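Local coordinates for protein flavin prenyltransferase PAD1, mitochondrial (Aspergillus niger, PDB 6QLG) that probably transfers a dimethylallyl group from dimethylallyl phosphate to N5 and C6 of reduced FMN, making the prenylated flavin cofactor for a ferulic acid decarboxylase, at residues H71-K76 with H101-M106; C125-L130 with L158-T163; R153-L158 with G180-P185. All coordinates share one frame; numbering follows the deposited sequence.

Contact 1: residues H71-K76 with H101-M106; sequences HLVMSK and HNINDM. With FMN (flavin mononucleotide), chain T; FMN (flavin mononucleotide), chain M.
The imidazole of His-71 meets that of His-101 edge against edge in almost one plane (2° apart), so the contact is no stack. ND1 of His-71 and NE2 of His-101 share a nearly straight hydrogen bond of 2.9 Å, which either nitrogen could donate; CG of His-71, anti to the carbonyl carbon (chi1 -69°), helps bring ND1 there. Tyr-99 stacks on the His-71 ring, and Phe-115 packs edge-to-face against it. Beside this pair, His-101 N bonds to Leu-72 O at 3.0 Å, continuing the pairing of strands 69-74 and 99-100. Further on, waters bridge the backbones: one accepts from Met-74 N at 2.9 Å and donates to His-101 O, another accepts from Ile-103 N and bonds Met-74 O weakly. Alongside, CD1 of Ile-103 touches CG1 of Val-73 at 3.8 Å, the side chains crossing at about a right angle. Two FMN sites are bordered: N-cap Ser-75 caps Ala-78 N through OG, which also bonds O2P of FMN of chain M, while Met-106 touches FMN of chain T and packs on Trp-77 of a neighbouring subunit. NE2 of His-71 bonds Glu-69 OE2, a carboxylate that would tend to stabilise positive charge on this ring and so polarise the imidazole pair.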
loop_
_atom_site.group_PDB
_atom_site.type_symbol
_atom_site.label_atom_id
_atom_site.label_comp_id
_atom_site.label_asym_id
_atom_site.label_seq_id
_atom_site.Cartn_x
_atom_site.Cartn_y
_atom_site.Cartn_z
ATOM N N HIS B 71 -20.293 -21.528 -26.085
ATOM C CA HIS B 71 -21.358 -21.507 -25.089
ATOM C C HIS B 71 -21.715 -20.050 -24.828
ATOM O O HIS B 71 -20.921 -19.309 -24.239
ATOM C CB HIS B 71 -20.924 -22.216 -23.807
ATOM C CG HIS B 71 -20.776 -23.698 -23.960
ATOM N ND1 HIS B 71 -21.654 -24.596 -23.392
ATOM C CD2 HIS B 71 -19.858 -24.438 -24.624
ATOM C CE1 HIS B 71 -21.279 -25.827 -23.695
ATOM N NE2 HIS B 71 -20.192 -25.758 -24.442
ATOM N N LEU B 72 -22.900 -19.639 -25.268
ATOM C CA LEU B 72 -23.301 -18.239 -25.247
ATOM C C LEU B 72 -24.155 -17.943 -24.022
ATOM O O LEU B 72 -25.066 -18.709 -23.690
ATOM C CB LEU B 72 -24.070 -17.877 -26.517
ATOM C CG LEU B 72 -24.774 -16.515 -26.522
ATOM C CD1 LEU B 72 -23.760 -15.385 -26.611
ATOM C CD2 LEU B 72 -25.780 -16.426 -27.660
ATOM N N VAL B 73 -23.850 -16.833 -23.352
ATOM C CA VAL B 73 -24.708 -16.252 -22.327
ATOM C C VAL B 73 -24.883 -14.777 -22.661
ATOM O O VAL B 73 -23.903 -14.082 -22.951
ATOM C CB VAL B 73 -24.129 -16.418 -20.909
ATOM C CG1 VAL B 73 -25.137 -15.950 -19.871
ATOM C CG2 VAL B 73 -23.730 -17.863 -20.653
ATOM N N MET B 74 -26.126 -14.305 -22.636
ATOM C CA MET B 74 -26.447 -12.913 -22.920
ATOM C C MET B 74 -27.159 -12.312 -21.719
ATOM O O MET B 74 -28.085 -12.923 -21.173
ATOM C CB MET B 74 -27.334 -12.783 -24.164
ATOM C CG MET B 74 -26.705 -13.265 -25.459
ATOM S SD MET B 74 -27.810 -13.005 -26.869
ATOM C CE MET B 74 -29.236 -13.950 -26.347
ATOM N N SER B 75 -26.737 -11.118 -21.317
ATOM C CA SER B 75 -27.425 -10.429 -20.239
ATOM C C SER B 75 -28.700 -9.775 -20.767
ATOM O O SER B 75 -28.937 -9.694 -21.975
ATOM C CB SER B 75 -26.519 -9.382 -19.592
ATOM O OG SER B 75 -26.478 -8.192 -20.363
ATOM N N LYS B 76 -29.529 -9.307 -19.832
ATOM C CA LYS B 76 -30.768 -8.628 -20.199
ATOM C C LYS B 76 -30.493 -7.430 -21.098
ATOM O O LYS B 76 -31.143 -7.254 -22.137
ATOM C CB LYS B 76 -31.513 -8.199 -18.934
ATOM C CG LYS B 76 -32.711 -7.296 -19.176
ATOM C CD LYS B 76 -33.051 -6.523 -17.909
ATOM C CE LYS B 76 -34.347 -5.741 -18.050
ATOM N NZ LYS B 76 -34.712 -5.056 -16.778
ATOM N N HIS B 101 -27.042 -20.637 -22.569
ATOM C CA HIS B 101 -27.421 -20.820 -21.177
ATOM C C HIS B 101 -28.105 -19.565 -20.656
ATOM O O HIS B 101 -27.733 -18.444 -21.018
ATOM C CB HIS B 101 -26.202 -21.159 -20.317
ATOM C CG HIS B 101 -25.367 -22.274 -20.867
ATOM N ND1 HIS B 101 -25.692 -23.602 -20.694
ATOM C CD2 HIS B 101 -24.225 -22.257 -21.594
ATOM C CE1 HIS B 101 -24.784 -24.356 -21.286
ATOM N NE2 HIS B 101 -23.883 -23.564 -21.841
ATOM N N ASN B 102 -29.111 -19.766 -19.808
ATOM C CA ASN B 102 -29.881 -18.661 -19.255
ATOM C C ASN B 102 -29.035 -17.873 -18.260
ATOM O O ASN B 102 -28.339 -18.456 -17.423
ATOM C CB ASN B 102 -31.144 -19.202 -18.580
ATOM C CG ASN B 102 -32.134 -18.115 -18.213
ATOM O OD1 ASN B 102 -31.778 -17.109 -17.601
ATOM N ND2 ASN B 102 -33.396 -18.322 -18.577
ATOM N N ILE B 103 -29.105 -16.541 -18.348
ATOM C CA ILE B 103 -28.318 -15.671 -17.475
ATOM C C ILE B 103 -28.639 -15.917 -16.004
ATOM O O ILE B 103 -27.781 -15.726 -15.132
ATOM C CB ILE B 103 -28.544 -14.195 -17.868
ATOM C CG1 ILE B 103 -27.681 -13.259 -17.018
ATOM C CG2 ILE B 103 -30.016 -13.819 -17.741
ATOM C CD1 ILE B 103 -26.232 -13.236 -17.413
ATOM N N ASN B 104 -29.860 -16.353 -15.701
ATOM C CA ASN B 104 -30.276 -16.595 -14.325
ATOM C C ASN B 104 -30.001 -18.018 -13.858
ATOM O O ASN B 104 -30.268 -18.333 -12.694
ATOM C CB ASN B 104 -31.772 -16.295 -14.162
ATOM C CG ASN B 104 -32.163 -14.945 -14.723
ATOM O OD1 ASN B 104 -33.024 -14.851 -15.600
ATOM N ND2 ASN B 104 -31.537 -13.891 -14.218
ATOM N N ASP B 105 -29.474 -18.880 -14.724
ATOM C CA ASP B 105 -29.338 -20.304 -14.417
ATOM C C ASP B 105 -27.964 -20.554 -13.806
ATOM O O ASP B 105 -26.998 -20.876 -14.499
ATOM C CB ASP B 105 -29.560 -21.143 -15.670
ATOM C CG ASP B 105 -29.473 -22.633 -15.399
ATOM O OD1 ASP B 105 -29.469 -23.032 -14.215
ATOM O OD2 ASP B 105 -29.408 -23.408 -16.376
ATOM N N MET B 106 -27.882 -20.426 -12.482
ATOM C CA MET B 106 -26.638 -20.681 -11.765
ATOM C C MET B 106 -26.289 -22.162 -11.683
ATOM O O MET B 106 -25.221 -22.497 -11.160
ATOM C CB MET B 106 -26.718 -20.086 -10.357
ATOM C CG MET B 106 -27.186 -18.640 -10.332
ATOM S SD MET B 106 -26.207 -17.576 -11.407
ATOM C CE MET B 106 -24.642 -17.616 -10.545
HETATM N N1 FMN T . -20.828 -20.867 -5.310
HETATM C C2 FMN T . -19.746 -20.841 -4.455
HETATM O O2 FMN T . -19.126 -19.792 -4.297
HETATM N N3 FMN T . -19.365 -21.988 -3.785
HETATM C C4 FMN T . -20.069 -23.167 -3.967
HETATM O O4 FMN T . -19.740 -24.200 -3.374
HETATM C C4A FMN T . -21.160 -23.192 -4.828
HETATM N N5 FMN T . -21.856 -24.367 -5.001
HETATM C C5A FMN T . -22.942 -24.401 -5.853
HETATM C C6 FMN T . -23.649 -25.588 -6.033
HETATM C C7 FMN T . -24.740 -25.613 -6.891
HETATM C C7M FMN T . -25.508 -26.882 -7.091
HETATM C C8 FMN T . -25.127 -24.460 -7.569
HETATM C C8M FMN T . -26.310 -24.506 -8.494
HETATM C C9 FMN T . -24.419 -23.277 -7.389
HETATM C C9A FMN T . -23.327 -23.244 -6.532
HETATM N N10 FMN T . -22.625 -22.062 -6.349
HETATM C C10 FMN T . -21.538 -22.037 -5.500
HETATM C "C1'" FMN T . -23.014 -20.806 -7.078
HETATM C "C2'" FMN T . -23.875 -19.886 -6.224
HETATM O "O2'" FMN T . -25.097 -20.527 -5.941
HETATM C "C3'" FMN T . -24.152 -18.598 -6.989
HETATM O "O3'" FMN T . -23.002 -17.780 -7.013
HETATM C "C4'" FMN T . -25.292 -17.813 -6.354
HETATM O "O4'" FMN T . -25.443 -16.588 -7.036
HETATM C "C5'" FMN T . -25.025 -17.484 -4.887
HETATM O "O5'" FMN T . -26.126 -16.743 -4.404
HETATM P P FMN T . -26.424 -16.557 -2.830
HETATM O O1P FMN T . -27.309 -15.345 -2.634
HETATM O O2P FMN T . -27.116 -17.801 -2.323
HETATM O O3P FMN T . -25.124 -16.340 -2.087
HETATM N N1 FMN M . -22.269 0.621 -19.896
HETATM C C2 FMN M . -20.896 0.631 -20.027
HETATM O O2 FMN M . -20.191 0.399 -19.052
HETATM N N3 FMN M . -20.324 0.901 -21.250
HETATM C C4 FMN M . -21.134 1.162 -22.341
HETATM O O4 FMN M . -20.644 1.407 -23.446
HETATM C C4A FMN M . -22.516 1.154 -22.217
HETATM N N5 FMN M . -23.303 1.417 -23.324
HETATM C C5A FMN M . -24.681 1.411 -23.218
HETATM C C6 FMN M . -25.483 1.674 -24.334
HETATM C C7 FMN M . -26.873 1.672 -24.241
HETATM C C7M FMN M . -27.718 1.958 -25.453
HETATM C C8 FMN M . -27.459 1.396 -23.005
HETATM C C8M FMN M . -28.957 1.387 -22.867
HETATM C C9 FMN M . -26.651 1.137 -21.891
HETATM C C9A FMN M . -25.263 1.138 -21.984
HETATM N N10 FMN M . -24.464 0.864 -20.875
HETATM C C10 FMN M . -23.085 0.882 -20.984
HETATM C "C1'" FMN M . -25.084 0.591 -19.531
HETATM C "C2'" FMN M . -25.269 -0.882 -19.164
HETATM O "O2'" FMN M . -26.155 -1.508 -20.069
HETATM C "C3'" FMN M . -25.816 -0.966 -17.738
HETATM O "O3'" FMN M . -24.827 -0.515 -16.839
HETATM C "C4'" FMN M . -26.245 -2.374 -17.344
HETATM O "O4'" FMN M . -26.516 -2.416 -15.961
HETATM C "C5'" FMN M . -25.166 -3.399 -17.650
HETATM O "O5'" FMN M . -25.711 -4.673 -17.401
HETATM P P FMN M . -24.965 -6.007 -17.899
HETATM O O1P FMN M . -25.398 -7.164 -17.034
HETATM O O2P FMN M . -25.358 -6.264 -19.333
HETATM O O3P FMN M . -23.464 -5.862 -17.788
HETATM O O HOH W 1 -28.334 -16.180 -22.211
HETATM O O HOH W 2 -30.432 -15.249 -20.765
#

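Contact 2: residues C125-L130 with L158-T163; sequences CSMKTL and LVARET. With FMN (flavin mononucleotide), chain M; DMA (dimethylallyl diphosphate), chain J.
Two flat groups meet beside the Cys-125/Ala-160 parallel bridge, the FMN isoalloxazine and the Arg-161 guanidinium. Over one flavin face lies the prenyl chain of dimethylallyl diphosphate, with its C2 3.5 Å from flavin C5A. Diphosphate oxygens O3B and O2A sit at the guanidinium edge, whereas flavin O4 approaches that group obliquely, 3.1 Å from Arg-161 NH2. This is the ligand-binding end of a Rossmann-like parallel sheet, where strand 119-125 leads through Ser-126 into helix 127-135 and strand 155-160 runs out into a loop. Cys-125 N donates to Val-159 O at 2.7 Å from well above the carbonyl plane, and Arg-161 N returns a bond to Cys-125 O of 3.0 Å. The flavin pyrimidine is held from both segments: Met-127 N donates to O2 at 2.8 Å, and N3 donates to Arg-161 O at 2.9 Å. Ser-126 OG caps Thr-129 N and also bonds the phosphate, joined by Thr-129 OG1 and Lys-128 NZ; the partly positive N-terminal end of the helix probably stabilises this phosphate. Arg-161 NE is held by Pro-188 O of a neighbouring subunit, and Glu-162 forms salt bridges to Lys-151 and Arg-144 of another. Turned back at its CB-CG bond (chi2 -60°), Met-127 lays SD 3.5 Å from Glu-162 CB and carries CE to 3.7 Å from Ala-160 CB.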
loop_
_atom_site.group_PDB
_atom_site.type_symbol
_atom_site.label_atom_id
_atom_site.label_comp_id
_atom_site.label_asym_id
_atom_site.label_seq_id
_atom_site.Cartn_x
_atom_site.Cartn_y
_atom_site.Cartn_z
ATOM N N CYS B 125 -17.925 -5.866 -22.875
ATOM C CA CYS B 125 -17.997 -5.966 -21.423
ATOM C C CYS B 125 -18.312 -4.595 -20.840
ATOM O O CYS B 125 -17.533 -3.650 -21.006
ATOM C CB CYS B 125 -16.692 -6.509 -20.842
ATOM S SG CYS B 125 -16.752 -6.756 -19.052
ATOM N N SER B 126 -19.449 -4.495 -20.159
ATOM C CA SER B 126 -19.829 -3.253 -19.507
ATOM C C SER B 126 -18.989 -3.027 -18.252
ATOM O O SER B 126 -18.334 -3.936 -17.733
ATOM C CB SER B 126 -21.311 -3.273 -19.138
ATOM O OG SER B 126 -21.558 -4.229 -18.119
ATOM N N MET B 127 -19.020 -1.783 -17.762
ATOM C CA MET B 127 -18.356 -1.473 -16.502
ATOM C C MET B 127 -19.020 -2.190 -15.336
ATOM O O MET B 127 -18.341 -2.584 -14.382
ATOM C CB MET B 127 -18.349 0.039 -16.268
ATOM C CG MET B 127 -17.569 0.829 -17.310
ATOM S SD MET B 127 -15.822 0.376 -17.395
ATOM C CE MET B 127 -15.797 -0.770 -18.785
ATOM N N LYS B 128 -20.341 -2.372 -15.402
ATOM C CA LYS B 128 -21.052 -3.099 -14.355
ATOM C C LYS B 128 -20.542 -4.532 -14.237
ATOM O O LYS B 128 -20.264 -5.016 -13.135
ATOM C CB LYS B 128 -22.557 -3.073 -14.638
ATOM C CG LYS B 128 -23.411 -3.863 -13.651
ATOM C CD LYS B 128 -23.694 -5.271 -14.167
ATOM C CE LYS B 128 -25.073 -5.757 -13.777
ATOM N NZ LYS B 128 -25.288 -7.146 -14.281
ATOM N N THR B 129 -20.421 -5.231 -15.369
ATOM C CA THR B 129 -19.961 -6.617 -15.329
ATOM C C THR B 129 -18.477 -6.696 -14.983
ATOM O O THR B 129 -18.053 -7.600 -14.251
ATOM C CB THR B 129 -20.263 -7.304 -16.663
ATOM O OG1 THR B 129 -21.667 -7.579 -16.741
ATOM C CG2 THR B 129 -19.498 -8.613 -16.794
ATOM N N LEU B 130 -17.675 -5.753 -15.486
ATOM C CA LEU B 130 -16.288 -5.647 -15.038
ATOM C C LEU B 130 -16.213 -5.501 -13.521
ATOM O O LEU B 130 -15.354 -6.106 -12.869
ATOM C CB LEU B 130 -15.603 -4.462 -15.722
ATOM C CG LEU B 130 -14.355 -3.901 -15.027
ATOM C CD1 LEU B 130 -13.184 -4.879 -15.114
ATOM C CD2 LEU B 130 -13.965 -2.548 -15.603
ATOM N N LEU B 158 -11.800 -9.638 -21.175
ATOM C CA LEU B 158 -12.883 -8.684 -20.972
ATOM C C LEU B 158 -12.722 -7.556 -21.981
ATOM O O LEU B 158 -11.802 -6.738 -21.864
ATOM C CB LEU B 158 -12.879 -8.139 -19.543
ATOM C CG LEU B 158 -12.823 -9.143 -18.393
ATOM C CD1 LEU B 158 -12.850 -8.413 -17.059
ATOM C CD2 LEU B 158 -13.972 -10.127 -18.485
ATOM N N VAL B 159 -13.614 -7.509 -22.969
ATOM C CA VAL B 159 -13.628 -6.411 -23.930
ATOM C C VAL B 159 -14.347 -5.231 -23.287
ATOM O O VAL B 159 -15.477 -4.892 -23.660
ATOM C CB VAL B 159 -14.282 -6.836 -25.259
ATOM C CG1 VAL B 159 -14.113 -5.752 -26.318
ATOM C CG2 VAL B 159 -13.669 -8.144 -25.746
ATOM N N ALA B 160 -13.693 -4.605 -22.307
ATOM C CA ALA B 160 -14.318 -3.573 -21.486
ATOM C C ALA B 160 -14.431 -2.276 -22.277
ATOM O O ALA B 160 -13.415 -1.687 -22.660
ATOM C CB ALA B 160 -13.513 -3.354 -20.207
ATOM N N ARG B 161 -15.658 -1.822 -22.508
ATOM C CA ARG B 161 -15.917 -0.663 -23.354
ATOM C C ARG B 161 -16.523 0.450 -22.507
ATOM O O ARG B 161 -17.627 0.302 -21.971
ATOM C CB ARG B 161 -16.836 -1.034 -24.515
ATOM C CG ARG B 161 -16.867 0.008 -25.611
ATOM C CD ARG B 161 -18.022 0.972 -25.416
ATOM N NE ARG B 161 -17.877 2.173 -26.234
ATOM C CZ ARG B 161 -18.258 3.386 -25.846
ATOM N NH1 ARG B 161 -18.084 4.429 -26.646
ATOM N NH2 ARG B 161 -18.806 3.559 -24.651
ATOM N N GLU B 162 -15.807 1.568 -22.415
ATOM C CA GLU B 162 -16.230 2.755 -21.687
ATOM C C GLU B 162 -15.240 3.866 -21.980
ATOM O O GLU B 162 -14.037 3.610 -22.106
ATOM C CB GLU B 162 -16.299 2.509 -20.173
ATOM C CG GLU B 162 -16.793 3.711 -19.344
ATOM C CD GLU B 162 -18.161 4.219 -19.779
ATOM O OE1 GLU B 162 -18.223 5.032 -20.729
ATOM O OE2 GLU B 162 -19.171 3.816 -19.163
ATOM N N THR B 163 -15.753 5.093 -22.094
ATOM C CA THR B 163 -14.896 6.252 -22.263
ATOM C C THR B 163 -15.666 7.510 -21.905
ATOM O O THR B 163 -16.860 7.603 -22.223
ATOM C CB THR B 163 -14.339 6.353 -23.690
ATOM O OG1 THR B 163 -13.209 7.233 -23.688
ATOM C CG2 THR B 163 -15.364 6.896 -24.670
HETATM N N1 FMN M . -22.269 0.621 -19.896
HETATM C C2 FMN M . -20.896 0.631 -20.027
HETATM O O2 FMN M . -20.191 0.399 -19.052
HETATM N N3 FMN M . -20.324 0.901 -21.250
HETATM C C4 FMN M . -21.134 1.162 -22.341
HETATM O O4 FMN M . -20.644 1.407 -23.446
HETATM C C4A FMN M . -22.516 1.154 -22.217
HETATM N N5 FMN M . -23.303 1.417 -23.324
HETATM C C5A FMN M . -24.681 1.411 -23.218
HETATM C C6 FMN M . -25.483 1.674 -24.334
HETATM C C7 FMN M . -26.873 1.672 -24.241
HETATM C C7M FMN M . -27.718 1.958 -25.453
HETATM C C8 FMN M . -27.459 1.396 -23.005
HETATM C C8M FMN M . -28.957 1.387 -22.867
HETATM C C9 FMN M . -26.651 1.137 -21.891
HETATM C C9A FMN M . -25.263 1.138 -21.984
HETATM N N10 FMN M . -24.464 0.864 -20.875
HETATM C C10 FMN M . -23.085 0.882 -20.984
HETATM C "C1'" FMN M . -25.084 0.591 -19.531
HETATM C "C2'" FMN M . -25.269 -0.882 -19.164
HETATM O "O2'" FMN M . -26.155 -1.508 -20.069
HETATM C "C3'" FMN M . -25.816 -0.966 -17.738
HETATM O "O3'" FMN M . -24.827 -0.515 -16.839
HETATM C "C4'" FMN M . -26.245 -2.374 -17.344
HETATM O "O4'" FMN M . -26.516 -2.416 -15.961
HETATM C "C5'" FMN M . -25.166 -3.399 -17.650
HETATM O "O5'" FMN M . -25.711 -4.673 -17.401
HETATM P P FMN M . -24.965 -6.007 -17.899
HETATM O O1P FMN M . -25.398 -7.164 -17.034
HETATM O O2P FMN M . -25.358 -6.264 -19.333
HETATM O O3P FMN M . -23.464 -5.862 -17.788
HETATM C C1 DMA J . -23.854 5.108 -22.933
HETATM O O1 DMA J . -23.326 6.169 -22.196
HETATM C C2 DMA J . -25.245 4.799 -22.407
HETATM C C3 DMA J . -26.275 5.020 -23.183
HETATM C C4 DMA J . -27.662 4.711 -22.642
HETATM C C5 DMA J . -26.075 5.570 -24.596
HETATM P PA DMA J . -21.740 6.489 -22.454
HETATM O O1A DMA J . -21.343 7.750 -21.718
HETATM O O2A DMA J . -20.994 5.299 -21.891
HETATM O O3A DMA J . -21.538 6.648 -24.092
HETATM P PB DMA J . -20.327 7.512 -24.816
HETATM O O1B DMA J . -19.021 7.207 -24.114
HETATM O O2B DMA J . -20.564 9.004 -24.754
HETATM O O3B DMA J . -20.243 7.122 -26.274
#

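Contact 3: residues R153-L158 with G180-P185; sequences RRRLVL and GAVIFP
Val-157 and Val-182 sit side by side on neighbouring parallel strands, within the close-packed part of this contact. Three backbone hydrogen bonds stitch it together: Val-182 N to Leu-156 O at 2.9 Å, Leu-158 N to Val-182 O at 2.8 Å, and Phe-184 N to Leu-158 O at 2.8 Å. On one face of the sheet, CG1 of Val-157 lies 4.0 Å from CB of Phe-184, the two side chains pointing the same way. On the other, Leu-156 CD2 touches Ala-181 CB and Leu-158 CD1 touches Ile-183 CD1, each pair 4.1 Å apart; helix 167-178 covers Ala-181 and Ile-183. The opposite end of the pairing is looser. There a water accepts from Leu-156 N at 2.8 Å; its link to Gly-180 O is doubtful. Partly exposed Arg-155 folds back at its CB-CG bond (chi2 63°), laying CD 4.0 Å from Val-182 CG2, and Arg-153 of a neighbouring subunit packs against both residues. Each segment begins with a Schellman motif, at Arg-153 and Gly-180, where a helix hands over to its strand. Parallel strands 155-160 and 182-183, joined through helix 167-178, form a beta-alpha-beta unit at the border of the chain's parallel sheet.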
loop_
_atom_site.group_PDB
_atom_site.type_symbol
_atom_site.label_atom_id
_atom_site.label_comp_id
_atom_site.label_asym_id
_atom_site.label_seq_id
_atom_site.Cartn_x
_atom_site.Cartn_y
_atom_site.Cartn_z
ATOM N N ARG B 153 -7.748 -20.736 -13.275
ATOM C CA ARG B 153 -6.597 -20.238 -14.033
ATOM C C ARG B 153 -6.780 -20.445 -15.535
ATOM O O ARG B 153 -5.848 -20.824 -16.247
ATOM C CB ARG B 153 -5.291 -20.876 -13.547
ATOM C CG ARG B 153 -4.599 -20.111 -12.421
ATOM C CD ARG B 153 -5.423 -20.129 -11.140
ATOM N NE ARG B 153 -4.670 -19.637 -9.989
ATOM C CZ ARG B 153 -5.157 -19.562 -8.754
ATOM N NH1 ARG B 153 -6.403 -19.947 -8.505
ATOM N NH2 ARG B 153 -4.399 -19.103 -7.766
ATOM N N ARG B 154 -7.991 -20.194 -16.021
ATOM C CA ARG B 154 -8.287 -20.230 -17.446
ATOM C C ARG B 154 -8.310 -18.814 -18.012
ATOM O O ARG B 154 -8.557 -17.842 -17.292
ATOM C CB ARG B 154 -9.625 -20.928 -17.709
ATOM C CG ARG B 154 -9.638 -22.392 -17.292
ATOM C CD ARG B 154 -11.037 -22.987 -17.345
ATOM N NE ARG B 154 -11.112 -24.254 -16.624
ATOM C CZ ARG B 154 -12.247 -24.855 -16.280
ATOM N NH1 ARG B 154 -13.415 -24.306 -16.590
ATOM N NH2 ARG B 154 -12.216 -26.008 -15.624
ATOM N N ARG B 155 -8.043 -18.709 -19.311
ATOM C CA ARG B 155 -7.939 -17.408 -19.962
ATOM C C ARG B 155 -9.291 -16.703 -19.969
ATOM O O ARG B 155 -10.298 -17.267 -20.409
ATOM C CB ARG B 155 -7.405 -17.580 -21.386
ATOM C CG ARG B 155 -7.409 -16.322 -22.253
ATOM C CD ARG B 155 -6.509 -15.208 -21.716
ATOM N NE ARG B 155 -5.198 -15.673 -21.268
ATOM C CZ ARG B 155 -4.084 -15.602 -21.993
ATOM N NH1 ARG B 155 -4.114 -15.093 -23.217
ATOM N NH2 ARG B 155 -2.939 -16.046 -21.495
ATOM N N LEU B 156 -9.315 -15.470 -19.465
ATOM C CA LEU B 156 -10.526 -14.661 -19.402
ATOM C C LEU B 156 -10.231 -13.305 -20.023
ATOM O O LEU B 156 -9.370 -12.569 -19.529
ATOM C CB LEU B 156 -11.013 -14.496 -17.957
ATOM C CG LEU B 156 -12.156 -13.499 -17.736
ATOM C CD1 LEU B 156 -13.436 -13.975 -18.419
ATOM C CD2 LEU B 156 -12.398 -13.261 -16.252
ATOM N N VAL B 157 -10.945 -12.974 -21.096
ATOM C CA VAL B 157 -10.752 -11.725 -21.825
ATOM C C VAL B 157 -11.995 -10.866 -21.648
ATOM O O VAL B 157 -13.112 -11.310 -21.937
ATOM C CB VAL B 157 -10.466 -11.978 -23.316
ATOM C CG1 VAL B 157 -10.359 -10.657 -24.066
ATOM C CG2 VAL B 157 -9.191 -12.793 -23.481
ATOM N N LEU B 158 -11.800 -9.638 -21.175
ATOM C CA LEU B 158 -12.883 -8.684 -20.972
ATOM C C LEU B 158 -12.722 -7.556 -21.981
ATOM O O LEU B 158 -11.802 -6.738 -21.864
ATOM C CB LEU B 158 -12.879 -8.139 -19.543
ATOM C CG LEU B 158 -12.823 -9.143 -18.393
ATOM C CD1 LEU B 158 -12.850 -8.413 -17.059
ATOM C CD2 LEU B 158 -13.972 -10.127 -18.485
ATOM N N GLY B 180 -5.736 -12.117 -13.027
ATOM C CA GLY B 180 -5.577 -13.017 -14.157
ATOM C C GLY B 180 -6.352 -12.649 -15.407
ATOM O O GLY B 180 -6.141 -13.288 -16.450
ATOM N N ALA B 181 -7.240 -11.660 -15.371
ATOM C CA ALA B 181 -8.021 -11.329 -16.554
ATOM C C ALA B 181 -7.215 -10.452 -17.510
ATOM O O ALA B 181 -6.205 -9.847 -17.142
ATOM C CB ALA B 181 -9.320 -10.621 -16.168
ATOM N N VAL B 182 -7.680 -10.390 -18.756
ATOM C CA VAL B 182 -7.070 -9.567 -19.794
ATOM C C VAL B 182 -8.076 -8.502 -20.204
ATOM O O VAL B 182 -9.186 -8.824 -20.647
ATOM C CB VAL B 182 -6.635 -10.406 -21.006
ATOM C CG1 VAL B 182 -6.070 -9.504 -22.098
ATOM C CG2 VAL B 182 -5.620 -11.462 -20.588
ATOM N N ILE B 183 -7.692 -7.237 -20.062
ATOM C CA ILE B 183 -8.528 -6.113 -20.471
ATOM C C ILE B 183 -8.231 -5.801 -21.933
ATOM O O ILE B 183 -7.087 -5.503 -22.293
ATOM C CB ILE B 183 -8.284 -4.884 -19.582
ATOM C CG1 ILE B 183 -8.533 -5.224 -18.109
ATOM C CG2 ILE B 183 -9.162 -3.716 -20.025
ATOM C CD1 ILE B 183 -9.952 -5.676 -17.815
ATOM N N PHE B 184 -9.263 -5.863 -22.779
ATOM C CA PHE B 184 -9.141 -5.617 -24.216
ATOM C C PHE B 184 -10.108 -4.507 -24.604
ATOM O O PHE B 184 -11.236 -4.780 -25.044
ATOM C CB PHE B 184 -9.417 -6.892 -25.019
ATOM C CG PHE B 184 -9.024 -6.804 -26.481
ATOM C CD1 PHE B 184 -9.754 -6.032 -27.375
ATOM C CD2 PHE B 184 -7.931 -7.509 -26.960
ATOM C CE1 PHE B 184 -9.393 -5.954 -28.713
ATOM C CE2 PHE B 184 -7.566 -7.438 -28.298
ATOM C CZ PHE B 184 -8.300 -6.657 -29.173
ATOM N N PRO B 185 -9.720 -3.244 -24.463
ATOM C CA PRO B 185 -10.562 -2.156 -24.968
ATOM C C PRO B 185 -10.647 -2.215 -26.482
ATOM O O PRO B 185 -9.619 -2.334 -27.165
ATOM C CB PRO B 185 -9.839 -0.886 -24.492
ATOM C CG PRO B 185 -8.444 -1.312 -24.200
ATOM C CD PRO B 185 -8.487 -2.758 -23.820
HETATM O O HOH W 3 -6.854 -14.793 -18.222
#

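Overall arrangement
All three contacts belong to one parallel sheet whose strands run in the order 99-100, 69-74, 42-47, 119-125, 155-160, 182-183. Contact 1 lies at one border and contact 3 at the other, their centres about 19 Å apart; contact 2 sits at the ligand-binding end of inner strands. Contact 1 closes along the chain before the others open, whereas contacts 2 and 3 alternate, share Leu-158 and touch directly, with centres about 12 Å apart. Contacts 1 and 2 stay about 6 Å apart at their nearest atoms, yet both grip the same FMN, so residues distant in sequence converge on one cofactor. Contacts 2 and 3 also meet the same neighbouring subunit, linking the sheet to the assembly.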